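Local coordinates for lysosome-associated membrane glycoprotein 3 (Homo sapiens, PDB 4AKM) that acts in the unfolded protein response, takes part in fusion of lysosomes with autophagosomes and promotes lipid synthesis in liver cells, at residues S13-K18 with F142-D147; M21-I26 with L130-T135; T55-L60 with T72-E77; Y80-V85 with V137-F142. One frame throughout, in Å; residues are numbered along the deposited sequence.

From the N terminus, strand 14-27 opens contact 1 (S13-K18) and then contact 2 (M21-I26), on opposite sides of the chain's centre. Contact 3 is the local hairpin of strands 57-64 and 67-75 in the five-stranded sheet; it lies inside the loop closed by contact 2. Strand 80-90 then opens contact 4. Contact 2 closes at strand 130-135, back in the sheet of strand 14-27, and contact 4 closes at strand 137-141, so the two cross. Contact 1 closes last, at F142-D147, and encloses the other three. F142 belongs to contacts 1 and 4 and also packs on S58 of contact 3; contact 4 joins the two sheets.

Contact 1: S13-K18 with F142-D147; sequences SRLCIK and FDFEDD
L15 lies on the F144 ring where strand 14-27 of the luminal beta-prism domain meets the loop after strand 137-141. With CG anti to its backbone N (chi1 -168°), the leucine stands over one ring face: CG is 3.8 Å from the centroid of the F144 ring and 6° off the ring normal, a CH-pi contact. Its CD2 branch touches F144 CE1 at 3.6 Å, and L15 CB approaches D147 OD1 at 4.1 Å. Q8 and L10 of strand 5-11 also pack on this leucine. C16 supplies the polar link, its carbonyl O accepting F142 N at 3.0 Å with an N-H...O angle of 146°. C16 O also lies in the plane of the F144 ring, 3.5 Å from F144 CE2, so one carbonyl meets both loop backbone and aromatic rim. The C16 side chain points away from the loop, to its disulfide with C53. C16 and I17 both face V9, a classic beta bulge, and the I17 side chain packs on S58 and F73. K18 NZ makes a long, weak ion pair with E20, but K18 starts toward the loop, its N 3.6 Å and its CB 3.7 Å from F144 CZ.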
loop_
_atom_site.group_PDB
_atom_site.type_symbol
_atom_site.label_atom_id
_atom_site.label_comp_id
_atom_site.label_asym_id
_atom_site.label_seq_id
_atom_site.Cartn_x
_atom_site.Cartn_y
_atom_site.Cartn_z
ATOM N N SER A 13 1.043 -6.897 -20.858
ATOM C CA SER A 13 -0.334 -6.588 -21.214
ATOM C C SER A 13 -1.298 -7.180 -20.188
ATOM O O SER A 13 -2.376 -6.632 -19.952
ATOM C CB SER A 13 -0.654 -7.130 -22.610
ATOM O OG SER A 13 -0.476 -8.535 -22.666
ATOM N N ARG A 14 -0.903 -8.297 -19.580
ATOM C CA ARG A 14 -1.739 -8.959 -18.579
ATOM C C ARG A 14 -1.728 -8.223 -17.240
ATOM O O ARG A 14 -0.698 -7.714 -16.806
ATOM C CB ARG A 14 -1.309 -10.416 -18.378
ATOM C CG ARG A 14 -1.811 -11.376 -19.450
ATOM C CD ARG A 14 -1.445 -12.818 -19.117
ATOM N NE ARG A 14 -0.010 -12.978 -18.887
ATOM C CZ ARG A 14 0.573 -14.121 -18.536
ATOM N NH1 ARG A 14 -0.157 -15.218 -18.372
ATOM N NH2 ARG A 14 1.886 -14.168 -18.347
ATOM N N LEU A 15 -2.883 -8.179 -16.588
ATOM C CA LEU A 15 -3.007 -7.500 -15.306
ATOM C C LEU A 15 -2.293 -8.268 -14.196
ATOM O O LEU A 15 -2.611 -9.421 -13.914
ATOM C CB LEU A 15 -4.481 -7.285 -14.960
ATOM C CG LEU A 15 -4.786 -6.334 -13.802
ATOM C CD1 LEU A 15 -3.963 -5.072 -13.931
ATOM C CD2 LEU A 15 -6.264 -6.001 -13.769
ATOM N N CYS A 16 -1.320 -7.614 -13.574
ATOM C CA CYS A 16 -0.540 -8.212 -12.501
ATOM C C CYS A 16 -1.052 -7.785 -11.124
ATOM O O CYS A 16 -1.172 -8.602 -10.211
ATOM C CB CYS A 16 0.930 -7.823 -12.667
ATOM S SG CYS A 16 1.956 -8.084 -11.213
ATOM N N ILE A 17 -1.358 -6.498 -10.987
ATOM C CA ILE A 17 -1.824 -5.925 -9.729
ATOM C C ILE A 17 -2.815 -4.806 -10.022
ATOM O O ILE A 17 -2.546 -3.929 -10.836
ATOM C CB ILE A 17 -0.656 -5.326 -8.907
ATOM C CG1 ILE A 17 0.223 -6.427 -8.312
ATOM C CG2 ILE A 17 -1.172 -4.417 -7.803
ATOM C CD1 ILE A 17 1.378 -5.904 -7.491
ATOM N N LYS A 18 -3.966 -4.844 -9.363
ATOM C CA LYS A 18 -4.944 -3.771 -9.481
ATOM C C LYS A 18 -5.242 -3.279 -8.073
ATOM O O LYS A 18 -5.687 -4.050 -7.230
ATOM C CB LYS A 18 -6.221 -4.282 -10.146
ATOM C CG LYS A 18 -7.190 -3.195 -10.577
ATOM C CD LYS A 18 -8.574 -3.782 -10.840
ATOM C CE LYS A 18 -9.407 -2.902 -11.766
ATOM N NZ LYS A 18 -9.483 -1.488 -11.304
ATOM N N PHE A 142 -1.944 -11.062 -8.617
ATOM C CA PHE A 142 -1.698 -12.359 -9.261
ATOM C C PHE A 142 -2.829 -12.820 -10.188
ATOM O O PHE A 142 -2.884 -12.418 -11.353
ATOM C CB PHE A 142 -1.360 -13.441 -8.228
ATOM C CG PHE A 142 -0.314 -13.023 -7.242
ATOM C CD1 PHE A 142 1.024 -13.009 -7.600
ATOM C CD2 PHE A 142 -0.666 -12.641 -5.958
ATOM C CE1 PHE A 142 1.992 -12.625 -6.695
ATOM C CE2 PHE A 142 0.299 -12.256 -5.050
ATOM C CZ PHE A 142 1.631 -12.248 -5.421
ATOM N N ASP A 143 -3.718 -13.667 -9.677
ATOM C CA ASP A 143 -4.783 -14.247 -10.497
ATOM C C ASP A 143 -5.869 -13.242 -10.885
ATOM O O ASP A 143 -6.450 -12.578 -10.024
ATOM C CB ASP A 143 -5.403 -15.459 -9.794
ATOM C CG ASP A 143 -4.686 -16.753 -10.129
ATOM O OD1 ASP A 143 -3.580 -16.693 -10.710
ATOM O OD2 ASP A 143 -5.236 -17.834 -9.821
ATOM N N PHE A 144 -6.147 -13.153 -12.185
ATOM C CA PHE A 144 -7.140 -12.213 -12.702
ATOM C C PHE A 144 -8.048 -12.827 -13.762
ATOM O O PHE A 144 -7.706 -13.836 -14.382
ATOM C CB PHE A 144 -6.455 -10.974 -13.282
ATOM C CG PHE A 144 -6.143 -9.923 -12.260
ATOM C CD1 PHE A 144 -7.126 -9.047 -11.829
ATOM C CD2 PHE A 144 -4.868 -9.807 -11.731
ATOM C CE1 PHE A 144 -6.843 -8.075 -10.886
ATOM C CE2 PHE A 144 -4.576 -8.835 -10.787
ATOM C CZ PHE A 144 -5.565 -7.967 -10.364
ATOM N N GLU A 145 -9.202 -12.201 -13.969
ATOM C CA GLU A 145 -10.162 -12.660 -14.967
ATOM C C GLU A 145 -10.790 -11.487 -15.706
ATOM O O GLU A 145 -11.704 -10.841 -15.192
ATOM C CB GLU A 145 -11.269 -13.482 -14.309
ATOM C CG GLU A 145 -10.793 -14.736 -13.609
ATOM C CD GLU A 145 -11.907 -15.421 -12.849
ATOM O OE1 GLU A 145 -12.979 -15.648 -13.448
ATOM O OE2 GLU A 145 -11.712 -15.720 -11.651
ATOM N N ASP A 146 -10.295 -11.228 -16.914
ATOM C CA ASP A 146 -10.831 -10.174 -17.776
ATOM C C ASP A 146 -10.776 -8.779 -17.153
ATOM O O ASP A 146 -11.686 -7.975 -17.351
ATOM C CB ASP A 146 -12.265 -10.498 -18.221
ATOM C CG ASP A 146 -12.319 -11.584 -19.280
ATOM O OD1 ASP A 146 -12.398 -12.774 -18.908
ATOM O OD2 ASP A 146 -12.287 -11.247 -20.485
ATOM N N ASP A 147 -9.712 -8.506 -16.401
ATOM C CA ASP A 147 -9.477 -7.181 -15.821
ATOM C C ASP A 147 -10.582 -6.720 -14.871
ATOM O O ASP A 147 -10.874 -5.526 -14.777
ATOM C CB ASP A 147 -9.263 -6.138 -16.922
ATOM C CG ASP A 147 -8.069 -6.452 -17.794
ATOM O OD1 ASP A 147 -7.566 -7.594 -17.718
ATOM O OD2 ASP A 147 -7.634 -5.562 -18.557
#

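Contact 2: M21-I26 with L130-T135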
loop_
_atom_site.group_PDB
_atom_site.type_symbol
_atom_site.label_atom_id
_atom_site.label_comp_id
_atom_site.label_asym_id
_atom_site.label_seq_id
_atom_site.Cartn_x
_atom_site.Cartn_y
_atom_site.Cartn_z
ATOM N N MET A 21 -7.152 2.643 -3.550
ATOM C CA MET A 21 -7.037 2.962 -2.130
ATOM C C MET A 21 -6.599 4.401 -1.949
ATOM O O MET A 21 -6.124 5.046 -2.882
ATOM C CB MET A 21 -6.036 2.042 -1.420
ATOM C CG MET A 21 -4.599 2.144 -1.927
ATOM S SD MET A 21 -3.648 0.607 -1.795
ATOM C CE MET A 21 -3.776 0.251 -0.053
ATOM N N GLY A 22 -6.778 4.891 -0.733
ATOM C CA GLY A 22 -6.248 6.164 -0.311
ATOM C C GLY A 22 -5.180 5.836 0.698
ATOM O O GLY A 22 -5.319 4.892 1.474
ATOM N N ILE A 23 -4.096 6.599 0.674
ATOM C CA ILE A 23 -2.972 6.335 1.560
ATOM C C ILE A 23 -2.496 7.619 2.232
ATOM O O ILE A 23 -2.422 8.682 1.613
ATOM C CB ILE A 23 -1.824 5.607 0.821
ATOM C CG1 ILE A 23 -2.307 4.240 0.336
ATOM C CG2 ILE A 23 -0.619 5.430 1.723
ATOM C CD1 ILE A 23 -1.495 3.676 -0.797
ATOM N N GLN A 24 -2.212 7.501 3.521
ATOM C CA GLN A 24 -1.797 8.615 4.343
ATOM C C GLN A 24 -0.533 8.180 5.078
ATOM O O GLN A 24 -0.398 7.020 5.465
ATOM C CB GLN A 24 -2.917 8.969 5.336
ATOM C CG GLN A 24 -2.711 10.273 6.102
ATOM C CD GLN A 24 -3.894 10.638 6.998
ATOM O OE1 GLN A 24 -4.076 10.069 8.076
ATOM N NE2 GLN A 24 -4.701 11.597 6.551
ATOM N N LEU A 25 0.406 9.100 5.250
ATOM C CA LEU A 25 1.595 8.818 6.039
ATOM C C LEU A 25 1.598 9.716 7.264
ATOM O O LEU A 25 1.428 10.921 7.148
ATOM C CB LEU A 25 2.867 9.020 5.209
ATOM C CG LEU A 25 3.120 7.979 4.114
ATOM C CD1 LEU A 25 4.351 8.322 3.279
ATOM C CD2 LEU A 25 3.251 6.585 4.714
ATOM N N ILE A 26 1.774 9.122 8.436
ATOM C CA ILE A 26 1.801 9.874 9.680
ATOM C C ILE A 26 3.197 9.808 10.290
ATOM O O ILE A 26 3.670 8.720 10.626
ATOM C CB ILE A 26 0.779 9.320 10.715
ATOM C CG1 ILE A 26 -0.666 9.586 10.277
ATOM C CG2 ILE A 26 1.029 9.924 12.093
ATOM C CD1 ILE A 26 -1.261 8.518 9.392
ATOM N N LEU A 130 7.215 6.497 11.940
ATOM C CA LEU A 130 6.518 6.502 10.666
ATOM C C LEU A 130 5.418 5.460 10.635
ATOM O O LEU A 130 5.625 4.295 10.962
ATOM C CB LEU A 130 7.490 6.305 9.496
ATOM C CG LEU A 130 6.831 6.246 8.114
ATOM C CD1 LEU A 130 6.150 7.561 7.768
ATOM C CD2 LEU A 130 7.825 5.845 7.040
ATOM N N GLN A 131 4.243 5.902 10.213
ATOM C CA GLN A 131 3.064 5.066 10.193
ATOM C C GLN A 131 2.385 5.249 8.846
ATOM O O GLN A 131 2.415 6.333 8.276
ATOM C CB GLN A 131 2.131 5.510 11.316
ATOM C CG GLN A 131 0.992 4.579 11.611
ATOM C CD GLN A 131 0.161 5.067 12.775
ATOM O OE1 GLN A 131 0.242 6.236 13.167
ATOM N NE2 GLN A 131 -0.640 4.174 13.344
ATOM N N VAL A 132 1.792 4.187 8.321
ATOM C CA VAL A 132 0.996 4.311 7.112
ATOM C C VAL A 132 -0.459 3.934 7.410
ATOM O O VAL A 132 -0.721 3.017 8.188
ATOM C CB VAL A 132 1.590 3.485 5.935
ATOM C CG1 VAL A 132 1.660 2.010 6.279
ATOM C CG2 VAL A 132 0.798 3.707 4.659
ATOM N N LYS A 133 -1.395 4.676 6.823
ATOM C CA LYS A 133 -2.816 4.365 6.930
ATOM C C LYS A 133 -3.473 4.242 5.558
ATOM O O LYS A 133 -3.269 5.082 4.683
ATOM C CB LYS A 133 -3.547 5.404 7.788
ATOM C CG LYS A 133 -3.797 4.933 9.218
ATOM C CD LYS A 133 -3.899 6.089 10.202
ATOM C CE LYS A 133 -3.589 5.619 11.627
ATOM N NZ LYS A 133 -3.466 6.745 12.607
ATOM N N THR A 134 -4.252 3.181 5.372
ATOM C CA THR A 134 -4.984 2.984 4.127
ATOM C C THR A 134 -6.472 3.169 4.344
ATOM O O THR A 134 -6.976 3.011 5.453
ATOM C CB THR A 134 -4.754 1.586 3.526
ATOM O OG1 THR A 134 -5.477 0.604 4.283
ATOM C CG2 THR A 134 -3.277 1.246 3.521
ATOM N N THR A 135 -7.178 3.482 3.267
ATOM C CA THR A 135 -8.608 3.733 3.349
ATOM C C THR A 135 -9.221 3.430 1.991
ATOM O O THR A 135 -8.520 3.459 0.993
ATOM C CB THR A 135 -8.872 5.203 3.730
ATOM O OG1 THR A 135 -10.279 5.424 3.846
ATOM C CG2 THR A 135 -8.337 6.129 2.675
#
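G22 to I26 pair with T135 to Q131 as neighbouring antiparallel strands in the sheet built round strand 14-27, a buried contact. Six backbone hydrogen bonds join G22 with T135, Q24 with K133 and I26 with Q131, G22 N to T135 O being 2.8 Å. On one face, V132 CG2, anti to its backbone N (chi1 60° for CG1), meets I23 CG2 at 3.7 Å, and L25 CD2 reaches V132 CB at 3.7 Å; L62 and F64 of the other sheet pack on I23 and L25. M21 brings its terminal CE to T134 CG2 at 3.7 Å. The opposite face carries more polar chains: I26 CD1 rests on K133 CD at 3.7 Å, while I26 CG2 lies alongside Q131 OE1 at 3.9 Å. Q24 NE2 is held by N41 and Q131 NE2 by S123. T135 CG2 lies over glycine, 3.6 Å from G22 CA. One apolar and one more polar face is the pattern of a sheet packed on another, as in this beta-prism domain.

Contact 3: T55-L60 with T72-E77. With NAG (2-acetamido-2-deoxy-beta-D-glucopyranose), chain D.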
loop_
_atom_site.group_PDB
_atom_site.type_symbol
_atom_site.label_atom_id
_atom_site.label_comp_id
_atom_site.label_asym_id
_atom_site.label_seq_id
_atom_site.Cartn_x
_atom_site.Cartn_y
_atom_site.Cartn_z
ATOM N N THR A 55 5.331 -14.822 -10.222
ATOM C CA THR A 55 4.473 -15.988 -10.026
ATOM C C THR A 55 4.092 -16.202 -8.558
ATOM O O THR A 55 3.025 -16.743 -8.259
ATOM C CB THR A 55 5.122 -17.274 -10.612
ATOM O OG1 THR A 55 6.253 -17.660 -9.820
ATOM C CG2 THR A 55 5.571 -17.040 -12.054
ATOM N N ARG A 56 4.955 -15.757 -7.648
ATOM C CA ARG A 56 4.734 -15.968 -6.220
ATOM C C ARG A 56 4.981 -14.693 -5.409
ATOM O O ARG A 56 4.705 -14.646 -4.211
ATOM C CB ARG A 56 5.631 -17.099 -5.704
ATOM C CG ARG A 56 5.077 -17.852 -4.495
ATOM C CD ARG A 56 6.198 -18.246 -3.546
ATOM N NE ARG A 56 6.842 -17.065 -2.971
ATOM C CZ ARG A 56 7.940 -17.092 -2.220
ATOM N NH1 ARG A 56 8.536 -18.246 -1.948
ATOM N NH2 ARG A 56 8.447 -15.962 -1.745
ATOM N N LYS A 57 5.491 -13.659 -6.068
ATOM C CA LYS A 57 5.824 -12.418 -5.378
ATOM C C LYS A 57 5.769 -11.207 -6.307
ATOM O O LYS A 57 6.432 -11.171 -7.347
ATOM C CB LYS A 57 7.212 -12.524 -4.741
ATOM C CG LYS A 57 7.401 -11.638 -3.522
ATOM C CD LYS A 57 8.843 -11.658 -3.032
ATOM C CE LYS A 57 9.771 -10.984 -4.030
ATOM N NZ LYS A 57 11.141 -10.808 -3.476
ATOM N N SER A 58 4.985 -10.208 -5.917
ATOM C CA SER A 58 4.841 -8.996 -6.714
ATOM C C SER A 58 5.056 -7.755 -5.863
ATOM O O SER A 58 5.142 -7.838 -4.641
ATOM C CB SER A 58 3.445 -8.925 -7.336
ATOM O OG SER A 58 3.153 -10.086 -8.086
ATOM N N ASN A 59 5.135 -6.599 -6.510
ATOM C CA ASN A 59 5.134 -5.341 -5.769
ATOM C C ASN A 59 4.487 -4.200 -6.535
ATOM O O ASN A 59 4.707 -4.031 -7.742
ATOM C CB ASN A 59 6.543 -4.943 -5.311
ATOM C CG ASN A 59 7.416 -4.447 -6.453
ATOM O OD1 ASN A 59 7.904 -5.235 -7.262
ATOM N ND2 ASN A 59 7.636 -3.139 -6.507
ATOM N N LEU A 60 3.659 -3.453 -5.809
ATOM C CA LEU A 60 3.127 -2.178 -6.254
ATOM C C LEU A 60 3.929 -1.077 -5.579
ATOM O O LEU A 60 3.938 -0.956 -4.357
ATOM C CB LEU A 60 1.653 -2.035 -5.873
ATOM C CG LEU A 60 1.112 -0.612 -6.051
ATOM C CD1 LEU A 60 1.218 -0.173 -7.500
ATOM C CD2 LEU A 60 -0.318 -0.501 -5.560
ATOM N N THR A 72 4.520 -4.841 -1.007
ATOM C CA THR A 72 4.944 -6.138 -1.518
ATOM C C THR A 72 3.943 -7.240 -1.187
ATOM O O THR A 72 3.551 -7.408 -0.020
ATOM C CB THR A 72 6.323 -6.544 -0.966
ATOM O OG1 THR A 72 7.334 -5.679 -1.501
ATOM C CG2 THR A 72 6.642 -7.979 -1.339
ATOM N N PHE A 73 3.562 -7.989 -2.224
ATOM C CA PHE A 73 2.608 -9.091 -2.125
ATOM C C PHE A 73 3.269 -10.462 -2.291
ATOM O O PHE A 73 4.156 -10.641 -3.130
ATOM C CB PHE A 73 1.532 -8.959 -3.202
ATOM C CG PHE A 73 0.814 -7.643 -3.197
ATOM C CD1 PHE A 73 1.361 -6.536 -3.833
ATOM C CD2 PHE A 73 -0.422 -7.518 -2.582
ATOM C CE1 PHE A 73 0.703 -5.331 -3.838
ATOM C CE2 PHE A 73 -1.084 -6.318 -2.588
ATOM C CZ PHE A 73 -0.522 -5.220 -3.215
ATOM N N THR A 74 2.802 -11.425 -1.502
ATOM C CA THR A 74 3.222 -12.820 -1.600
ATOM C C THR A 74 1.970 -13.697 -1.678
ATOM O O THR A 74 1.006 -13.470 -0.945
ATOM C CB THR A 74 4.078 -13.238 -0.367
ATOM O OG1 THR A 74 5.373 -12.634 -0.449
ATOM C CG2 THR A 74 4.250 -14.746 -0.288
ATOM N N LYS A 75 1.964 -14.677 -2.580
ATOM C CA LYS A 75 0.893 -15.676 -2.579
ATOM C C LYS A 75 1.383 -16.999 -1.989
ATOM O O LYS A 75 2.402 -17.547 -2.416
ATOM C CB LYS A 75 0.278 -15.872 -3.973
ATOM C CG LYS A 75 1.204 -16.452 -5.032
ATOM C CD LYS A 75 0.436 -16.746 -6.324
ATOM C CE LYS A 75 -0.697 -17.743 -6.094
ATOM N NZ LYS A 75 -1.481 -18.008 -7.337
ATOM N N ASP A 76 0.669 -17.495 -0.984
ATOM C CA ASP A 76 1.053 -18.740 -0.339
ATOM C C ASP A 76 0.418 -19.903 -1.081
ATOM O O ASP A 76 0.961 -21.009 -1.102
ATOM C CB ASP A 76 0.646 -18.753 1.136
ATOM C CG ASP A 76 1.742 -19.301 2.034
ATOM O OD1 ASP A 76 2.592 -20.073 1.538
ATOM O OD2 ASP A 76 1.761 -18.952 3.232
ATOM N N GLU A 77 -0.727 -19.626 -1.699
ATOM C CA GLU A 77 -1.479 -20.610 -2.478
ATOM C C GLU A 77 -2.019 -21.768 -1.626
ATOM O O GLU A 77 -1.258 -22.596 -1.123
ATOM C CB GLU A 77 -0.665 -21.113 -3.682
ATOM C CG GLU A 77 -1.285 -22.294 -4.419
ATOM C CD GLU A 77 -2.740 -22.068 -4.805
ATOM O OE1 GLU A 77 -3.016 -21.132 -5.586
ATOM O OE2 GLU A 77 -3.612 -22.830 -4.326
HETATM C C1 NAG D . 9.748 -2.720 -3.371
HETATM C C2 NAG D . 11.180 -2.253 -3.156
HETATM C C3 NAG D . 12.141 -3.087 -3.998
HETATM C C4 NAG D . 11.914 -4.575 -3.752
HETATM C C5 NAG D . 10.435 -4.944 -3.812
HETATM C C6 NAG D . 10.227 -6.358 -3.293
HETATM C C7 NAG D . 11.666 0.058 -2.590
HETATM C C8 NAG D . 12.100 1.386 -3.135
HETATM N N2 NAG D . 11.288 -0.844 -3.490
HETATM O O3 NAG D . 13.466 -2.750 -3.656
HETATM O O4 NAG D . 12.605 -5.336 -4.720
HETATM O O5 NAG D . 9.638 -4.082 -3.026
HETATM O O6 NAG D . 8.851 -6.659 -3.360
HETATM O O7 NAG D . 11.670 -0.157 -1.376
#
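S58 and F73 form the hydrogen-bonded pair of this antiparallel hairpin: S58 N reaches F73 O at 2.9 Å, and F73 N returns to S58 O at 2.9 Å. Farther along, K75 N bonds to R56 O at 3.2 Å, and the two side chains touch there, R56 CG to K75 CG at 4.2 Å. On the inward face, the F73 ring turns its edge to L60, F73 CE1 lying 4.0 Å from L60 CB; I17 and I82 pack around the same phenylalanine. K57, N59, T72 and T74 project from the other face. There T72 OG1, anti to its carbonyl carbon (chi1 -68°), hydrogen-bonds with NAG O6 at 2.6 Å, and N59 CB approaches NAG O6 at 3.5 Å. N59 ND2 bonds weakly to N70, the glycosylated asparagine, and T74 OG1 is held by S83 OG of the next strand. The hydroxyl-to-hydroxyl bond is consistent with the first sugar of the glycan being held against this face of the hairpin, at least in the crystal.

Contact 4: Y80-V85 with V137-F142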
loop_
_atom_site.group_PDB
_atom_site.type_symbol
_atom_site.label_atom_id
_atom_site.label_comp_id
_atom_site.label_asym_id
_atom_site.label_seq_id
_atom_site.Cartn_x
_atom_site.Cartn_y
_atom_site.Cartn_z
ATOM N N TYR A 80 -3.395 -14.964 -1.106
ATOM C CA TYR A 80 -2.290 -14.025 -1.234
ATOM C C TYR A 80 -2.490 -12.936 -0.185
ATOM O O TYR A 80 -3.565 -12.824 0.403
ATOM C CB TYR A 80 -2.258 -13.413 -2.638
ATOM C CG TYR A 80 -3.507 -12.632 -3.006
ATOM C CD1 TYR A 80 -4.635 -13.276 -3.496
ATOM C CD2 TYR A 80 -3.556 -11.250 -2.860
ATOM C CE1 TYR A 80 -5.777 -12.566 -3.832
ATOM C CE2 TYR A 80 -4.693 -10.534 -3.194
ATOM C CZ TYR A 80 -5.799 -11.196 -3.680
ATOM O OH TYR A 80 -6.930 -10.487 -4.013
ATOM N N TYR A 81 -1.462 -12.129 0.038
ATOM C CA TYR A 81 -1.512 -11.101 1.071
ATOM C C TYR A 81 -0.409 -10.088 0.832
ATOM O O TYR A 81 0.507 -10.337 0.047
ATOM C CB TYR A 81 -1.355 -11.733 2.462
ATOM C CG TYR A 81 -0.170 -12.668 2.579
ATOM C CD1 TYR A 81 -0.286 -14.016 2.253
ATOM C CD2 TYR A 81 1.065 -12.203 3.003
ATOM C CE1 TYR A 81 0.799 -14.870 2.348
ATOM C CE2 TYR A 81 2.155 -13.048 3.103
ATOM C CZ TYR A 81 2.019 -14.380 2.776
ATOM O OH TYR A 81 3.109 -15.218 2.879
ATOM N N ILE A 82 -0.501 -8.937 1.490
ATOM C CA ILE A 82 0.616 -8.005 1.502
ATOM C C ILE A 82 1.639 -8.541 2.489
ATOM O O ILE A 82 1.337 -8.708 3.667
ATOM C CB ILE A 82 0.191 -6.587 1.931
ATOM C CG1 ILE A 82 -0.609 -5.902 0.823
ATOM C CG2 ILE A 82 1.410 -5.748 2.282
ATOM C CD1 ILE A 82 -1.389 -4.691 1.293
ATOM N N SER A 83 2.842 -8.829 2.005
ATOM C CA SER A 83 3.880 -9.408 2.847
ATOM C C SER A 83 4.916 -8.385 3.307
ATOM O O SER A 83 5.687 -8.649 4.230
ATOM C CB SER A 83 4.573 -10.569 2.134
ATOM O OG SER A 83 5.306 -10.109 1.016
ATOM N N GLU A 84 4.950 -7.217 2.669
ATOM C CA GLU A 84 5.899 -6.194 3.117
ATOM C C GLU A 84 5.420 -4.770 2.848
ATOM O O GLU A 84 4.784 -4.507 1.831
ATOM C CB GLU A 84 7.280 -6.423 2.485
ATOM C CG GLU A 84 8.323 -5.373 2.853
ATOM C CD GLU A 84 9.740 -5.823 2.551
ATOM O OE1 GLU A 84 10.148 -6.874 3.090
ATOM O OE2 GLU A 84 10.445 -5.127 1.785
ATOM N N VAL A 85 5.702 -3.847 3.766
ATOM C CA VAL A 85 5.390 -2.444 3.477
ATOM C C VAL A 85 6.546 -1.511 3.790
ATOM O O VAL A 85 7.054 -1.490 4.900
ATOM C CB VAL A 85 4.144 -1.927 4.217
ATOM C CG1 VAL A 85 3.778 -0.544 3.693
ATOM C CG2 VAL A 85 2.978 -2.884 4.048
ATOM N N VAL A 137 -9.940 0.851 0.433
ATOM C CA VAL A 137 -9.152 -0.161 -0.242
ATOM C C VAL A 137 -10.004 -1.167 -1.003
ATOM O O VAL A 137 -10.908 -1.782 -0.443
ATOM C CB VAL A 137 -8.283 -0.942 0.772
ATOM C CG1 VAL A 137 -7.524 -2.061 0.080
ATOM C CG2 VAL A 137 -7.332 -0.008 1.500
ATOM N N GLN A 138 -9.712 -1.321 -2.288
ATOM C CA GLN A 138 -10.080 -2.524 -3.013
ATOM C C GLN A 138 -8.936 -2.913 -3.931
ATOM O O GLN A 138 -8.560 -2.153 -4.812
ATOM C CB GLN A 138 -11.353 -2.338 -3.823
ATOM C CG GLN A 138 -11.795 -3.618 -4.510
ATOM C CD GLN A 138 -13.271 -3.632 -4.831
ATOM O OE1 GLN A 138 -13.984 -2.658 -4.579
ATOM N NE2 GLN A 138 -13.745 -4.741 -5.385
ATOM N N LEU A 139 -8.382 -4.101 -3.724
ATOM C CA LEU A 139 -7.230 -4.527 -4.505
ATOM C C LEU A 139 -7.304 -5.997 -4.891
ATOM O O LEU A 139 -8.167 -6.736 -4.420
ATOM C CB LEU A 139 -5.923 -4.229 -3.757
ATOM C CG LEU A 139 -5.703 -4.768 -2.340
ATOM C CD1 LEU A 139 -5.274 -6.234 -2.340
ATOM C CD2 LEU A 139 -4.677 -3.912 -1.608
ATOM N N GLN A 140 -6.381 -6.403 -5.754
ATOM C CA GLN A 140 -6.272 -7.778 -6.206
ATOM C C GLN A 140 -4.898 -7.963 -6.836
ATOM O O GLN A 140 -4.381 -7.060 -7.498
ATOM C CB GLN A 140 -7.380 -8.103 -7.212
ATOM C CG GLN A 140 -7.453 -9.574 -7.612
ATOM C CD GLN A 140 -8.756 -9.930 -8.306
ATOM O OE1 GLN A 140 -9.763 -9.237 -8.157
ATOM N NE2 GLN A 140 -8.741 -11.017 -9.071
ATOM N N ALA A 141 -4.307 -9.133 -6.618
ATOM C CA ALA A 141 -2.980 -9.432 -7.149
ATOM C C ALA A 141 -2.881 -10.860 -7.693
ATOM O O ALA A 141 -3.637 -11.745 -7.284
ATOM C CB ALA A 141 -1.918 -9.189 -6.087
ATOM N N PHE A 142 -1.944 -11.062 -8.617
ATOM C CA PHE A 142 -1.698 -12.359 -9.261
ATOM C C PHE A 142 -2.829 -12.820 -10.188
ATOM O O PHE A 142 -2.884 -12.418 -11.353
ATOM C CB PHE A 142 -1.360 -13.441 -8.228
ATOM C CG PHE A 142 -0.314 -13.023 -7.242
ATOM C CD1 PHE A 142 1.024 -13.009 -7.600
ATOM C CD2 PHE A 142 -0.666 -12.641 -5.958
ATOM C CE1 PHE A 142 1.992 -12.625 -6.695
ATOM C CE2 PHE A 142 0.299 -12.256 -5.050
ATOM C CZ PHE A 142 1.631 -12.248 -5.421
#
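Y80 lies across A141 with one ring face, and the A141 carbonyl O sits 4.0 Å from the Y80 ring plane, over its centre. Y80 CG stands between the backbone N and the carbonyl carbon (chi1 61°), on the side of strand 137-141, and chi2 of -83° turns the ring so that its face lies over A141 O. The far end reaches on to Q140: Y80 OH is 3.5 Å from Q140 CA and 3.7 Å from Q140 CG. That hydroxyl is bonded to the backbone O of H114. Q140 runs extended past the tyrosine, its two amide ends held by G150 and D143. At the root of the tyrosine, F142 CE2 touches Y80 CB at 3.7 Å; the two side chains run in opposite senses where they pass. I82 adds a looser apolar touch, CD1 to L139 CD2 at 4.5 Å. The strand segments, 8.2 Å apart, are too distant to pair, and Y80 bridges the gap, resting on backbone as well as side chains. Strands of two different sheets cross steeply (103°) with buried side chains between them, consistent with sheet packing in a beta prism.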